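PDB 1N71: aac(6')-Ii from Enterococcus faecium, which transfers an acetyl group from acetyl-coenzyme A to the 6'-amino group of aminoglycoside antibiotics, giving resistance to them. Local coordinates for the coenzyme A site. Coordinates in Å, arbitrary orientation; residue numbers count along the deposited sequence, not the author numbering.

The coenzyme A site. Residues 25, 76-78, 83-89, 110-111, 138, 141-143, 145-147, 149. With COA (coenzyme A), chain B.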
# COMPACT_ATOMS: atom_id res chain seq x y z
N TRP A 25 5.96 15.23 -12.29
CA TRP A 25 6.68 14.88 -11.07
C TRP A 25 8.17 14.74 -11.35
O TRP A 25 8.69 13.63 -11.45
CB TRP A 25 6.14 13.56 -10.51
CG TRP A 25 4.74 13.64 -9.97
CD1 TRP A 25 4.33 14.28 -8.85
CD2 TRP A 25 3.57 13.04 -10.55
NE1 TRP A 25 2.97 14.13 -8.68
CE2 TRP A 25 2.48 13.37 -9.71
CE3 TRP A 25 3.33 12.26 -11.69
CZ2 TRP A 25 1.17 12.94 -9.97
CZ3 TRP A 25 2.03 11.84 -11.95
CH2 TRP A 25 0.97 12.18 -11.09
N LEU A 76 -1.99 8.41 -12.14
CA LEU A 76 -3.05 9.12 -12.84
C LEU A 76 -2.48 10.50 -13.12
O LEU A 76 -2.19 11.26 -12.19
CB LEU A 76 -4.32 9.25 -12.00
CG LEU A 76 -5.39 10.13 -12.67
CD1 LEU A 76 -5.69 9.63 -14.09
CD2 LEU A 76 -6.66 10.15 -11.83
N VAL A 77 -2.31 10.82 -14.39
CA VAL A 77 -1.77 12.11 -14.76
C VAL A 77 -2.44 12.62 -16.02
O VAL A 77 -2.69 11.86 -16.96
CB VAL A 77 -0.25 12.04 -14.99
CG1 VAL A 77 0.06 11.05 -16.10
CG2 VAL A 77 0.30 13.42 -15.34
N VAL A 78 -2.72 13.92 -16.02
CA VAL A 78 -3.34 14.60 -17.14
C VAL A 78 -2.47 15.84 -17.38
O VAL A 78 -2.12 16.53 -16.43
CB VAL A 78 -4.77 15.06 -16.80
CG1 VAL A 78 -5.35 15.90 -17.94
CG2 VAL A 78 -5.66 13.85 -16.53
N ARG A 83 -6.27 19.92 -18.14
CA ARG A 83 -7.10 19.57 -16.99
C ARG A 83 -8.43 20.30 -16.95
O ARG A 83 -8.66 21.25 -17.70
CB ARG A 83 -6.31 19.82 -15.70
CG ARG A 83 -5.08 18.92 -15.60
CD ARG A 83 -4.17 19.29 -14.44
NE ARG A 83 -3.00 18.42 -14.42
CZ ARG A 83 -1.94 18.60 -13.64
NH1 ARG A 83 -1.89 19.63 -12.81
NH2 ARG A 83 -0.92 17.76 -13.70
N LYS A 84 -9.31 19.82 -16.07
CA LYS A 84 -10.64 20.40 -15.89
C LYS A 84 -11.58 20.23 -17.08
O LYS A 84 -12.47 21.06 -17.29
CB LYS A 84 -10.52 21.88 -15.52
CG LYS A 84 -9.78 22.14 -14.22
CD LYS A 84 -10.33 21.28 -13.09
CE LYS A 84 -9.84 21.74 -11.73
NZ LYS A 84 -8.35 21.82 -11.65
N ASN A 85 -11.40 19.17 -17.85
CA ASN A 85 -12.29 18.91 -18.98
C ASN A 85 -12.64 17.43 -19.09
O ASN A 85 -12.68 16.87 -20.18
CB ASN A 85 -11.68 19.38 -20.30
CG ASN A 85 -12.67 19.28 -21.46
OD1 ASN A 85 -12.28 19.34 -22.63
ND2 ASN A 85 -13.95 19.15 -21.14
N GLN A 86 -12.88 16.79 -17.94
CA GLN A 86 -13.28 15.39 -17.87
C GLN A 86 -12.29 14.31 -18.31
O GLN A 86 -12.65 13.14 -18.36
CB GLN A 86 -14.58 15.19 -18.64
CG GLN A 86 -15.72 16.07 -18.16
CD GLN A 86 -16.14 15.75 -16.75
OE1 GLN A 86 -16.56 14.63 -16.45
NE2 GLN A 86 -16.02 16.73 -15.86
N ILE A 87 -11.06 14.69 -18.65
CA ILE A 87 -10.09 13.68 -19.08
C ILE A 87 -9.84 12.71 -17.92
O ILE A 87 -9.84 11.49 -18.11
CB ILE A 87 -8.75 14.34 -19.50
CG1 ILE A 87 -8.97 15.19 -20.76
CG2 ILE A 87 -7.71 13.26 -19.77
CD1 ILE A 87 -7.75 16.01 -21.16
N GLY A 88 -9.64 13.25 -16.72
CA GLY A 88 -9.41 12.40 -15.57
C GLY A 88 -10.60 11.49 -15.27
O GLY A 88 -10.43 10.31 -14.96
N THR A 89 -11.80 12.04 -15.37
CA THR A 89 -13.01 11.26 -15.11
C THR A 89 -13.11 10.10 -16.09
O THR A 89 -13.35 8.96 -15.71
CB THR A 89 -14.27 12.13 -15.24
OG1 THR A 89 -14.25 13.17 -14.26
CG2 THR A 89 -15.53 11.28 -15.06
N GLY A 110 -3.51 6.03 -2.90
CA GLY A 110 -2.97 6.84 -1.83
C GLY A 110 -2.67 8.21 -2.42
O GLY A 110 -1.90 8.32 -3.38
N THR A 111 -3.29 9.25 -1.87
CA THR A 111 -3.04 10.61 -2.34
C THR A 111 -2.44 11.37 -1.16
O THR A 111 -3.09 11.56 -0.14
CB THR A 111 -4.35 11.29 -2.84
OG1 THR A 111 -4.05 12.61 -3.31
CG2 THR A 111 -5.39 11.36 -1.74
N ASN A 138 -11.42 20.61 1.95
CA ASN A 138 -10.43 20.83 0.91
C ASN A 138 -9.96 22.29 0.94
O ASN A 138 -10.70 23.20 0.57
CB ASN A 138 -11.02 20.51 -0.47
CG ASN A 138 -9.95 20.29 -1.52
OD1 ASN A 138 -8.77 20.55 -1.27
ND2 ASN A 138 -10.36 19.81 -2.69
N GLU A 141 -7.66 22.96 -3.30
CA GLU A 141 -7.99 22.14 -4.45
C GLU A 141 -7.17 20.85 -4.48
O GLU A 141 -6.55 20.52 -5.49
CB GLU A 141 -7.77 22.92 -5.75
CG GLU A 141 -8.89 23.89 -6.09
CD GLU A 141 -8.95 24.19 -7.58
OE1 GLU A 141 -7.98 24.77 -8.11
OE2 GLU A 141 -9.96 23.82 -8.22
N HIS A 142 -7.18 20.13 -3.36
CA HIS A 142 -6.46 18.87 -3.27
C HIS A 142 -7.24 17.85 -4.10
O HIS A 142 -8.47 17.82 -4.05
CB HIS A 142 -6.38 18.40 -1.83
CG HIS A 142 -5.55 17.18 -1.65
ND1 HIS A 142 -4.22 17.22 -1.29
CD2 HIS A 142 -5.85 15.87 -1.84
CE1 HIS A 142 -3.73 15.99 -1.27
NE2 HIS A 142 -4.70 15.15 -1.60
N PRO A 143 -6.54 17.00 -4.85
CA PRO A 143 -7.22 15.99 -5.68
C PRO A 143 -8.05 14.91 -4.99
O PRO A 143 -8.72 14.14 -5.66
CB PRO A 143 -6.09 15.41 -6.51
CG PRO A 143 -4.92 15.48 -5.58
CD PRO A 143 -5.08 16.87 -4.97
N GLU A 145 -10.69 15.27 -3.46
CA GLU A 145 -12.06 15.62 -3.79
C GLU A 145 -12.43 15.16 -5.20
O GLU A 145 -13.59 14.87 -5.49
CB GLU A 145 -12.26 17.13 -3.65
CG GLU A 145 -13.69 17.60 -3.85
CD GLU A 145 -13.94 18.94 -3.17
OE1 GLU A 145 -13.05 19.81 -3.22
OE2 GLU A 145 -15.03 19.11 -2.59
N PHE A 146 -11.43 15.09 -6.07
CA PHE A 146 -11.65 14.62 -7.44
C PHE A 146 -12.12 13.17 -7.34
O PHE A 146 -13.10 12.77 -7.97
CB PHE A 146 -10.34 14.69 -8.23
CG PHE A 146 -10.33 13.81 -9.46
CD1 PHE A 146 -11.10 14.13 -10.58
CD2 PHE A 146 -9.56 12.65 -9.49
CE1 PHE A 146 -11.10 13.31 -11.71
CE2 PHE A 146 -9.55 11.82 -10.61
CZ PHE A 146 -10.32 12.15 -11.72
N TYR A 147 -11.42 12.38 -6.53
CA TYR A 147 -11.77 10.98 -6.37
C TYR A 147 -13.11 10.82 -5.66
O TYR A 147 -13.91 9.96 -6.03
CB TYR A 147 -10.66 10.25 -5.60
CG TYR A 147 -9.38 10.16 -6.40
CD1 TYR A 147 -9.29 9.34 -7.53
CD2 TYR A 147 -8.26 10.91 -6.04
CE1 TYR A 147 -8.12 9.27 -8.28
CE2 TYR A 147 -7.08 10.85 -6.78
CZ TYR A 147 -7.02 10.03 -7.90
OH TYR A 147 -5.86 9.95 -8.63
N LYS A 149 -15.67 12.66 -5.87
CA LYS A 149 -16.72 12.87 -6.85
C LYS A 149 -16.89 11.68 -7.79
O LYS A 149 -17.93 11.54 -8.43
CB LYS A 149 -16.45 14.15 -7.64
CG LYS A 149 -16.60 15.40 -6.77
CD LYS A 149 -16.56 16.68 -7.59
CE LYS A 149 -16.81 17.90 -6.71
NZ LYS A 149 -16.81 19.15 -7.51
N1A COA B . -9.79 19.49 -6.30
C2A COA B . -11.13 19.44 -6.26
N3A COA B . -11.97 19.01 -7.23
C4A COA B . -11.28 18.59 -8.34
C5A COA B . -9.92 18.58 -8.52
C6A COA B . -9.13 19.06 -7.42
N6A COA B . -7.80 19.10 -7.47
N7A COA B . -9.59 18.08 -9.77
C8A COA B . -10.74 17.81 -10.31
N9A COA B . -11.82 18.10 -9.50
C1B COA B . -13.25 17.93 -9.79
C2B COA B . -13.75 18.85 -10.91
O2B COA B . -14.14 20.11 -10.34
C3B COA B . -14.99 18.16 -11.48
O3B COA B . -16.08 18.38 -10.57
P3B COA B . -17.49 18.96 -11.09
O7A COA B . -17.15 20.26 -11.72
O8A COA B . -18.30 19.07 -9.85
O9A COA B . -17.98 17.93 -12.04
C4B COA B . -14.58 16.68 -11.37
O4B COA B . -13.61 16.66 -10.32
C5B COA B . -14.03 16.07 -12.67
O5B COA B . -12.74 16.63 -12.98
P1A COA B . -11.95 16.25 -14.33
O1A COA B . -12.05 17.39 -15.27
O2A COA B . -12.35 14.89 -14.76
O3A COA B . -10.45 16.18 -13.77
P2A COA B . -9.07 16.38 -14.58
O4A COA B . -8.58 17.75 -14.35
O5A COA B . -9.22 15.87 -15.96
O6A COA B . -8.11 15.37 -13.79
CBP COA B . -6.62 15.18 -11.87
CCP COA B . -8.05 15.39 -12.35
CDP COA B . -6.60 15.31 -10.35
CEP COA B . -6.15 13.76 -12.29
CAP COA B . -5.70 16.30 -12.55
OAP COA B . -6.09 17.61 -12.15
C9P COA B . -4.20 16.04 -12.36
O9P COA B . -3.52 15.56 -13.27
N8P COA B . -3.69 16.37 -11.16
C7P COA B . -2.30 16.22 -10.76
C6P COA B . -1.93 14.77 -10.44
C5P COA B . -2.36 14.32 -9.06
O5P COA B . -2.08 14.99 -8.06
N4P COA B . -3.06 13.17 -9.00
C3P COA B . -3.57 12.55 -7.78
C2P COA B . -3.12 11.11 -7.63
S1P COA B . -2.53 10.71 -5.97
O HOH W 1 -9.54 17.22 -18.28
O HOH W 2 -14.31 18.86 -15.34
O HOH W 3 -14.44 19.95 -6.84
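Coenzyme A lies in the cofactor cleft of a GNAT-family acetyltransferase, its pyrophosphate seated on the family's pyrophosphate-binding motif, loop 83-86 and the N-terminus of helix 87-101. Backbone N-H groups do most of the gripping: on the pantetheine-side phosphate, Lys84 N points almost straight at COA O4A (2.8 Å, 173° at H) and Gly88 N at COA O5A; on the ribose-side phosphate, Gln86 N meets COA O1A. Thr89 holds COA O2A of the latter twice, through N and through OG1 (2.6 Å), set beside that N (chi1 -63°). The helix end probably helps to stabilise the negative charge. Phe146 is wedged between adenine and pantetheine: COA CCP rests over the centre of its ring, 3.8 Å from the centroid, while Phe146 CB covers the five-membered adenine ring. Its CD2 edge points at the centre of one Tyr147 ring face. Along the arm, Val78 N donates to the amide oxygen COA O9P, and Arg83 lays the rim of one guanidinium face over COA C9P, NE turned away to Val78 O (2.9 Å). The thiol COA S1P lies beside Thr111 CB (3.7 Å). COA N6A donates to Glu141 O (2.7 Å) from well above the carbonyl plane. The 3'-phosphate end appears more loosely held, by extended Lys149 and water: NZ makes a salt bridge to phosphate oxygen COA O8A (2.8 Å) and a longer bond to ester oxygen COA O3B. Waters bridge NZ to COA N3A, Gln86 NE2 to COA O1A, and the Asn85 and Ile87 backbone to COA O5A.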